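Local coordinates for protein alcohol oxidase (Myceliophthora thermophila, PDB 6F74) that binds FAD and probably oxidises its substrates with molecular oxygen, as a VAO-type flavoprotein oxidase, at residues A[186-198]-A[271-283]. Residues are numbered along the deposited sequence; the frame is centred on the assembly and turned at random.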
ATOM      1  N   LYS A 186      -3.595  23.960  15.340  1.00 32.65           N
ATOM      2  CA  LYS A 186      -5.037  24.266  15.425  1.00 33.18           C
ATOM      3  C   LYS A 186      -5.549  24.858  14.108  1.00 33.21           C
ATOM      4  O   LYS A 186      -6.664  24.572  13.665  1.00 33.00           O
ATOM      5  CB  LYS A 186      -5.353  25.203  16.597  1.00 34.58           C
ATOM      6  CG  LYS A 186      -6.845  25.471  16.767  1.00 35.17           C
ATOM      7  CD  LYS A 186      -7.159  26.398  17.951  1.00 36.64           C
ATOM      8  CE  LYS A 186      -7.429  27.830  17.493  1.00 37.78           C
ATOM      9  NZ  LYS A 186      -7.623  28.878  18.558  1.00 39.38           N
ATOM     10  N   LYS A 187      -4.707  25.673  13.482  1.00 33.50           N
ATOM     11  CA  LYS A 187      -4.996  26.265  12.173  1.00 33.57           C
ATOM     12  C   LYS A 187      -3.767  26.013  11.306  1.00 32.82           C
ATOM     13  O   LYS A 187      -2.647  26.310  11.709  1.00 33.01           O
ATOM     14  CB  LYS A 187      -5.287  27.761  12.331  1.00 35.04           C
ATOM     15  CG  LYS A 187      -6.515  28.161  13.176  1.00 35.98           C
ATOM     16  CD  LYS A 187      -6.432  29.676  13.436  1.00 37.53           C
ATOM     17  CE  LYS A 187      -7.605  30.247  14.212  1.00 38.67           C
ATOM     18  NZ  LYS A 187      -8.934  29.847  13.686  1.00 38.36           N
ATOM     19  N   TYR A 188      -3.969  25.386  10.151  1.00 31.94           N
ATOM     20  CA  TYR A 188      -2.856  25.136   9.223  1.00 31.25           C
ATOM     21  C   TYR A 188      -2.015  26.389   8.980  1.00 32.10           C
ATOM     22  O   TYR A 188      -2.545  27.420   8.581  1.00 32.99           O
ATOM     23  CB  TYR A 188      -3.422  24.647   7.898  1.00 30.60           C
ATOM     24  CG  TYR A 188      -2.481  24.608   6.716  1.00 30.12           C
ATOM     25  CD1 TYR A 188      -1.227  24.015   6.790  1.00 29.44           C
ATOM     26  CD2 TYR A 188      -2.884  25.140   5.494  1.00 30.38           C
ATOM     27  CE1 TYR A 188      -0.389  23.967   5.684  1.00 29.04           C
ATOM     28  CE2 TYR A 188      -2.062  25.096   4.383  1.00 30.01           C
ATOM     29  CZ  TYR A 188      -0.831  24.518   4.473  1.00 29.33           C
ATOM     30  OH  TYR A 188      -0.040  24.509   3.345  1.00 29.03           O
ATOM     31  N   THR A 189      -0.704  26.244   9.187  1.00 31.81           N
ATOM     32  CA  THR A 189       0.290  27.305   9.005  1.00 32.52           C
ATOM     33  C   THR A 189       1.348  26.771   8.046  1.00 31.62           C
ATOM     34  O   THR A 189       2.057  25.826   8.350  1.00 30.80           O
ATOM     35  CB  THR A 189       0.936  27.708  10.342  1.00 33.19           C
ATOM     36  OG1 THR A 189      -0.095  28.038  11.255  1.00 33.96           O
ATOM     37  CG2 THR A 189       1.872  28.926  10.176  1.00 34.10           C
ATOM     38  N   SER A 190       1.411  27.390   6.868  1.00 31.85           N
ATOM     39  CA  SER A 190       2.239  26.935   5.770  1.00 31.08           C
ATOM     40  C   SER A 190       3.644  27.519   5.902  1.00 31.41           C
ATOM     41  O   SER A 190       3.813  28.685   6.271  1.00 32.50           O
ATOM     42  CB  SER A 190       1.619  27.337   4.429  1.00 31.27           C
ATOM     43  OG  SER A 190       2.568  27.223   3.371  1.00 30.85           O
ATOM     44  N   ALA A 191       4.632  26.707   5.524  1.00 30.50           N
ATOM     45  CA  ALA A 191       6.024  27.114   5.458  1.00 30.65           C
ATOM     46  C   ALA A 191       6.285  28.317   4.558  1.00 31.48           C
ATOM     47  O   ALA A 191       7.232  29.062   4.808  1.00 32.07           O
ATOM     48  CB  ALA A 191       6.891  25.932   5.023  1.00 29.49           C
ATOM     49  N   ASN A 192       5.480  28.509   3.513  1.00 31.57           N
ATOM     50  CA  ASN A 192       5.612  29.698   2.628  1.00 32.49           C
ATOM     51  C   ASN A 192       4.383  30.592   2.640  1.00 33.50           C
ATOM     52  O   ASN A 192       4.196  31.409   1.740  1.00 34.20           O
ATOM     53  CB  ASN A 192       5.970  29.281   1.189  1.00 31.88           C
ATOM     54  CG  ASN A 192       4.920  28.370   0.543  1.00 31.17           C
ATOM     55  OD1 ASN A 192       3.789  28.245   1.026  1.00 31.27           O
ATOM     56  ND2 ASN A 192       5.309  27.713  -0.560  1.00 30.47           N
ATOM     57  N   LYS A 193       3.555  30.439   3.675  1.00 33.64           N
ATOM     58  CA  LYS A 193       2.296  31.200   3.876  1.00 34.62           C
ATOM     59  C   LYS A 193       1.273  31.116   2.751  1.00 34.55           C
ATOM     60  O   LYS A 193       0.479  32.032   2.540  1.00 35.58           O
ATOM     61  CB  LYS A 193       2.597  32.653   4.261  1.00 36.08           C
ATOM     62  CG  LYS A 193       3.450  32.810   5.527  1.00 36.34           C
ATOM     63  CD  LYS A 193       2.760  32.182   6.763  1.00 36.11           C
ATOM     64  CE  LYS A 193       3.693  32.034   7.962  1.00 36.13           C
ATOM     65  NZ  LYS A 193       4.553  33.225   8.198  1.00 37.28           N
ATOM     66  N   CYS A 194       1.259  29.971   2.083  1.00 33.38           N
ATOM     67  CA  CYS A 194       0.341  29.748   0.982  1.00 33.23           C
ATOM     68  C   CYS A 194      -1.104  29.671   1.466  1.00 33.49           C
ATOM     69  O   CYS A 194      -1.399  28.949   2.441  1.00 32.97           O
ATOM     70  CB  CYS A 194       0.713  28.462   0.244  1.00 31.93           C
ATOM     71  SG  CYS A 194      -0.168  28.213  -1.301  1.00 31.82           S
ATOM     72  N   THR A 195      -1.976  30.417   0.765  1.00 34.32           N
ATOM     73  CA  THR A 195      -3.407  30.488   1.068  1.00 34.73           C
ATOM     74  C   THR A 195      -4.273  29.770   0.039  1.00 34.18           C
ATOM     75  O   THR A 195      -5.502  29.562   0.249  1.00 34.28           O
ATOM     76  CB  THR A 195      -3.848  31.951   1.206  1.00 36.29           C
ATOM     77  OG1 THR A 195      -3.179  32.769   0.224  1.00 36.91           O
ATOM     78  CG2 THR A 195      -3.482  32.485   2.601  1.00 36.89           C
ATOM     79  N   LYS A 196      -3.636  29.325  -1.043  1.00 33.58           N
ATOM     80  CA  LYS A 196      -4.359  28.769  -2.183  1.00 33.24           C
ATOM     81  C   LYS A 196      -4.929  27.367  -1.964  1.00 32.10           C
ATOM     82  O   LYS A 196      -5.737  26.929  -2.790  1.00 31.94           O
ATOM     83  CB  LYS A 196      -3.421  28.735  -3.405  1.00 33.03           C
ATOM     84  CG  LYS A 196      -3.133  30.068  -4.022  1.00 34.24           C
ATOM     85  CD  LYS A 196      -2.858  31.260  -3.130  1.00 35.28           C
ATOM     86  CE  LYS A 196      -2.163  32.301  -3.974  1.00 36.19           C
ATOM     87  NZ  LYS A 196      -1.834  33.503  -3.153  1.00 37.30           N
ATOM     88  N   SER A 197      -4.558  26.678  -0.884  1.00 31.41           N
ATOM     89  CA  SER A 197      -5.294  25.468  -0.507  1.00 30.56           C
ATOM     90  C   SER A 197      -6.736  25.734  -0.163  1.00 31.12           C
ATOM     91  O   SER A 197      -7.579  24.820  -0.288  1.00 30.56           O
ATOM     92  CB  SER A 197      -4.653  24.786   0.704  1.00 29.89           C
ATOM     93  OG  SER A 197      -4.860  25.559   1.876  1.00 30.65           O
ATOM     94  N   GLY A 198      -7.012  26.942   0.351  1.00 32.25           N
ATOM     95  CA  GLY A 198      -8.345  27.300   0.817  1.00 32.92           C
ATOM     96  C   GLY A 198      -8.671  26.660   2.167  1.00 32.52           C
ATOM     97  O   GLY A 198      -9.822  26.716   2.614  1.00 32.91           O
ATOM     98  N   ARG A 271      18.916  20.072  -3.445  1.00 23.90           N
ATOM     99  CA  ARG A 271      18.105  21.188  -2.927  1.00 24.58           C
ATOM    100  C   ARG A 271      16.885  20.707  -2.166  1.00 24.32           C
ATOM    101  O   ARG A 271      16.204  19.748  -2.568  1.00 23.76           O
ATOM    102  CB  ARG A 271      17.635  22.127  -4.051  1.00 25.19           C
ATOM    103  CG  ARG A 271      18.764  22.869  -4.752  1.00 25.66           C
ATOM    104  CD  ARG A 271      18.194  23.823  -5.799  1.00 26.37           C
ATOM    105  NE  ARG A 271      17.527  23.097  -6.894  1.00 26.00           N
ATOM    106  CZ  ARG A 271      16.358  23.439  -7.456  1.00 26.34           C
ATOM    107  NH1 ARG A 271      15.605  24.450  -6.979  1.00 27.03           N
ATOM    108  NH2 ARG A 271      15.877  22.693  -8.451  1.00 26.00           N
ATOM    109  N   ILE A 272      16.627  21.366  -1.049  1.00 24.78           N
ATOM    110  CA  ILE A 272      15.428  21.150  -0.262  1.00 24.72           C
ATOM    111  C   ILE A 272      14.425  22.215  -0.657  1.00 25.43           C
ATOM    112  O   ILE A 272      14.707  23.383  -0.475  1.00 26.22           O
ATOM    113  CB  ILE A 272      15.709  21.195   1.251  1.00 24.88           C
ATOM    114  CG1 ILE A 272      16.669  20.041   1.591  1.00 24.20           C
ATOM    115  CG2 ILE A 272      14.408  21.066   2.028  1.00 24.93           C
ATOM    116  CD1 ILE A 272      16.930  19.828   3.073  1.00 24.28           C
ATOM    117  N   VAL A 273      13.261  21.794  -1.187  1.00 25.18           N
ATOM    118  CA  VAL A 273      12.238  22.723  -1.681  1.00 25.85           C
ATOM    119  C   VAL A 273      10.888  22.494  -1.002  1.00 25.81           C
ATOM    120  O   VAL A 273      10.579  21.373  -0.558  1.00 25.11           O
ATOM    121  CB  VAL A 273      12.035  22.653  -3.205  1.00 25.81           C
ATOM    122  CG1 VAL A 273      13.315  23.019  -3.951  1.00 25.98           C
ATOM    123  CG2 VAL A 273      11.515  21.293  -3.650  1.00 24.95           C
ATOM    124  N   THR A 274      10.079  23.553  -0.975  1.00 26.63           N
ATOM    125  CA  THR A 274       8.677  23.445  -0.593  1.00 26.70           C
ATOM    126  C   THR A 274       7.862  23.082  -1.822  1.00 26.49           C
ATOM    127  O   THR A 274       8.090  23.625  -2.920  1.00 26.85           O
ATOM    128  CB  THR A 274       8.174  24.773   0.026  1.00 27.77           C
ATOM    129  OG1 THR A 274       8.914  24.998   1.233  1.00 27.97           O
ATOM    130  CG2 THR A 274       6.707  24.720   0.379  1.00 27.92           C
ATOM    131  N   ALA A 275       6.943  22.137  -1.648  1.00 25.93           N
ATOM    132  CA  ALA A 275       5.984  21.783  -2.685  1.00 25.80           C
ATOM    133  C   ALA A 275       4.579  21.965  -2.122  1.00 26.10           C
ATOM    134  O   ALA A 275       4.179  21.253  -1.188  1.00 25.67           O
ATOM    135  CB  ALA A 275       6.176  20.350  -3.152  1.00 24.84           C
ATOM    136  N   ASN A 276       3.854  22.931  -2.679  1.00 26.89           N
ATOM    137  CA  ASN A 276       2.460  23.148  -2.320  1.00 27.25           C
ATOM    138  C   ASN A 276       1.730  23.904  -3.449  1.00 27.97           C
ATOM    139  O   ASN A 276       2.255  24.014  -4.574  1.00 28.03           O
ATOM    140  CB  ASN A 276       2.328  23.770  -0.900  1.00 27.74           C
ATOM    141  CG  ASN A 276       2.775  25.213  -0.795  1.00 28.79           C
ATOM    142  OD1 ASN A 276       3.042  25.880  -1.788  1.00 29.26           O
ATOM    143  ND2 ASN A 276       2.858  25.705   0.442  1.00 29.23           N
ATOM    144  N   HIS A 277       0.563  24.452  -3.137  1.00 28.58           N
ATOM    145  CA  HIS A 277      -0.282  25.101  -4.131  1.00 29.30           C
ATOM    146  C   HIS A 277       0.392  26.336  -4.733  1.00 30.22           C
ATOM    147  O   HIS A 277       0.121  26.687  -5.887  1.00 30.68           O
ATOM    148  CB  HIS A 277      -1.660  25.468  -3.525  1.00 29.83           C
ATOM    149  CG  HIS A 277      -2.375  24.306  -2.903  1.00 29.02           C
ATOM    150  ND1 HIS A 277      -1.999  23.750  -1.694  1.00 28.48           N
ATOM    151  CD2 HIS A 277      -3.435  23.583  -3.332  1.00 28.70           C
ATOM    152  CE1 HIS A 277      -2.785  22.723  -1.416  1.00 27.85           C
ATOM    153  NE2 HIS A 277      -3.669  22.603  -2.391  1.00 27.96           N
ATOM    154  N   CYS A 278       1.290  26.963  -3.965  1.00 30.52           N
ATOM    155  CA  CYS A 278       1.973  28.189  -4.356  1.00 31.47           C
ATOM    156  C   CYS A 278       3.366  27.982  -4.900  1.00 31.07           C
ATOM    157  O   CYS A 278       3.935  28.902  -5.478  1.00 31.82           O
ATOM    158  CB  CYS A 278       2.085  29.119  -3.138  1.00 32.22           C
ATOM    159  SG  CYS A 278       0.496  29.690  -2.529  1.00 33.03           S
ATOM    160  N   GLU A 279       3.954  26.808  -4.693  1.00 29.97           N
ATOM    161  CA  GLU A 279       5.377  26.626  -5.002  1.00 29.61           C
ATOM    162  C   GLU A 279       5.650  25.215  -5.495  1.00 28.49           C
ATOM    163  O   GLU A 279       5.211  24.238  -4.911  1.00 27.76           O
ATOM    164  CB  GLU A 279       6.209  26.985  -3.782  1.00 29.72           C
ATOM    165  CG  GLU A 279       7.682  27.193  -4.090  1.00 29.70           C
ATOM    166  CD  GLU A 279       8.482  27.674  -2.866  1.00 29.96           C
ATOM    167  OE1 GLU A 279       7.851  28.075  -1.844  1.00 30.39           O
ATOM    168  OE2 GLU A 279       9.732  27.563  -2.872  1.00 29.72           O
ATOM    169  N   ASN A 280       6.364  25.126  -6.598  1.00 28.44           N
ATOM    170  CA  ASN A 280       6.606  23.870  -7.300  1.00 27.55           C
ATOM    171  C   ASN A 280       5.327  23.028  -7.379  1.00 27.14           C
ATOM    172  O   ASN A 280       5.320  21.854  -7.027  1.00 26.28           O
ATOM    173  CB  ASN A 280       7.759  23.111  -6.637  1.00 26.77           C
ATOM    174  CG  ASN A 280       9.067  23.936  -6.595  1.00 27.20           C
ATOM    175  OD1 ASN A 280       9.623  24.186  -5.532  1.00 27.22           O
ATOM    176  ND2 ASN A 280       9.561  24.339  -7.768  1.00 27.59           N
ATOM    177  N   SER A 281       4.236  23.664  -7.822  1.00 27.83           N
ATOM    178  CA  SER A 281       2.919  23.044  -7.819  1.00 27.60           C
ATOM    179  C   SER A 281       2.827  21.785  -8.719  1.00 26.89           C
ATOM    180  O   SER A 281       1.987  20.919  -8.483  1.00 26.40           O
ATOM    181  CB  SER A 281       1.853  24.063  -8.229  1.00 28.60           C
ATOM    182  OG  SER A 281       2.020  24.487  -9.580  1.00 29.15           O
ATOM    183  N   ASP A 282       3.674  21.710  -9.750  1.00 26.91           N
ATOM    184  CA  ASP A 282       3.761  20.498 -10.585  1.00 26.29           C
ATOM    185  C   ASP A 282       4.358  19.324  -9.826  1.00 25.29           C
ATOM    186  O   ASP A 282       3.919  18.177 -10.006  1.00 24.72           O
ATOM    187  CB  ASP A 282       4.486  20.746 -11.925  1.00 26.68           C
ATOM    188  CG  ASP A 282       5.885  21.361 -11.773  1.00 26.83           C
ATOM    189  OD1 ASP A 282       6.248  21.816 -10.673  1.00 26.80           O
ATOM    190  OD2 ASP A 282       6.632  21.425 -12.788  1.00 27.04           O
ATOM    191  N   LEU A 283       5.359  19.600  -8.984  1.00 25.15           N
ATOM    192  CA  LEU A 283       5.894  18.569  -8.088  1.00 24.30           C
ATOM    193  C   LEU A 283       4.863  18.140  -7.027  1.00 24.01           C
ATOM    194  O   LEU A 283       4.794  16.973  -6.665  1.00 23.31           O
ATOM    195  CB  LEU A 283       7.195  19.042  -7.439  1.00 24.32           C
ATOM    196  CG  LEU A 283       7.848  18.200  -6.329  1.00 23.61           C
ATOM    197  CD1 LEU A 283       8.298  16.832  -6.781  1.00 22.88           C
ATOM    198  CD2 LEU A 283       9.016  18.997  -5.767  1.00 23.89           C
TER
HETATM  199  O   HOH W   1      -1.023  25.298   0.425  1.00 29.25           O
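Asn192 and Asn276 meet amide to amide beside the Cys194–Cys278 disulfide, which ties the loop between strands 179-185 and 203-208 to the 276-279 turn in the FAD-binding domain of this VAO-type fold. The two carboxamides exchange a pair of nearly straight hydrogen bonds, Asn276 ND2 to Asn192 OD1 at 2.8 Å and Asn192 ND2 to Asn276 OD1 at 3.2 Å, although their planes are turned 56° apart. The second N-H of Asn192 ND2 goes to Glu279 OE1 (2.9 Å), met on its anti side with amide and carboxylate nearly coplanar. Both hydrogens of this nitrogen are thus used, and the methyl CG2 of Thr274 packs against it. With an alanine here, Glu279 OE1 and the amide of Asn276 are likely to lose these mates, and a gap would open beside Thr274 CG2. Asn276 ND2 also bonds to Glu262 OE1. In the disulfide, SG of Cys194 and SG of Cys278 are 2.0 Å apart, and the bent chain of Lys196 lies along the Cys278 sulfur. CG of His277, anti to the carbonyl carbon (chi1 -55°), lays the ring with one face against Ser197, whose CB makes a CH-pi contact 3.8 Å from the ring centroid. A water joins His277 ND1 to Tyr188 OH, which also bonds to Glu262 OE1. Asn276 OD1 also closes an Asx turn: Cys278 N reaches it at 3.0 Å from the face opposite Asn192 ND2.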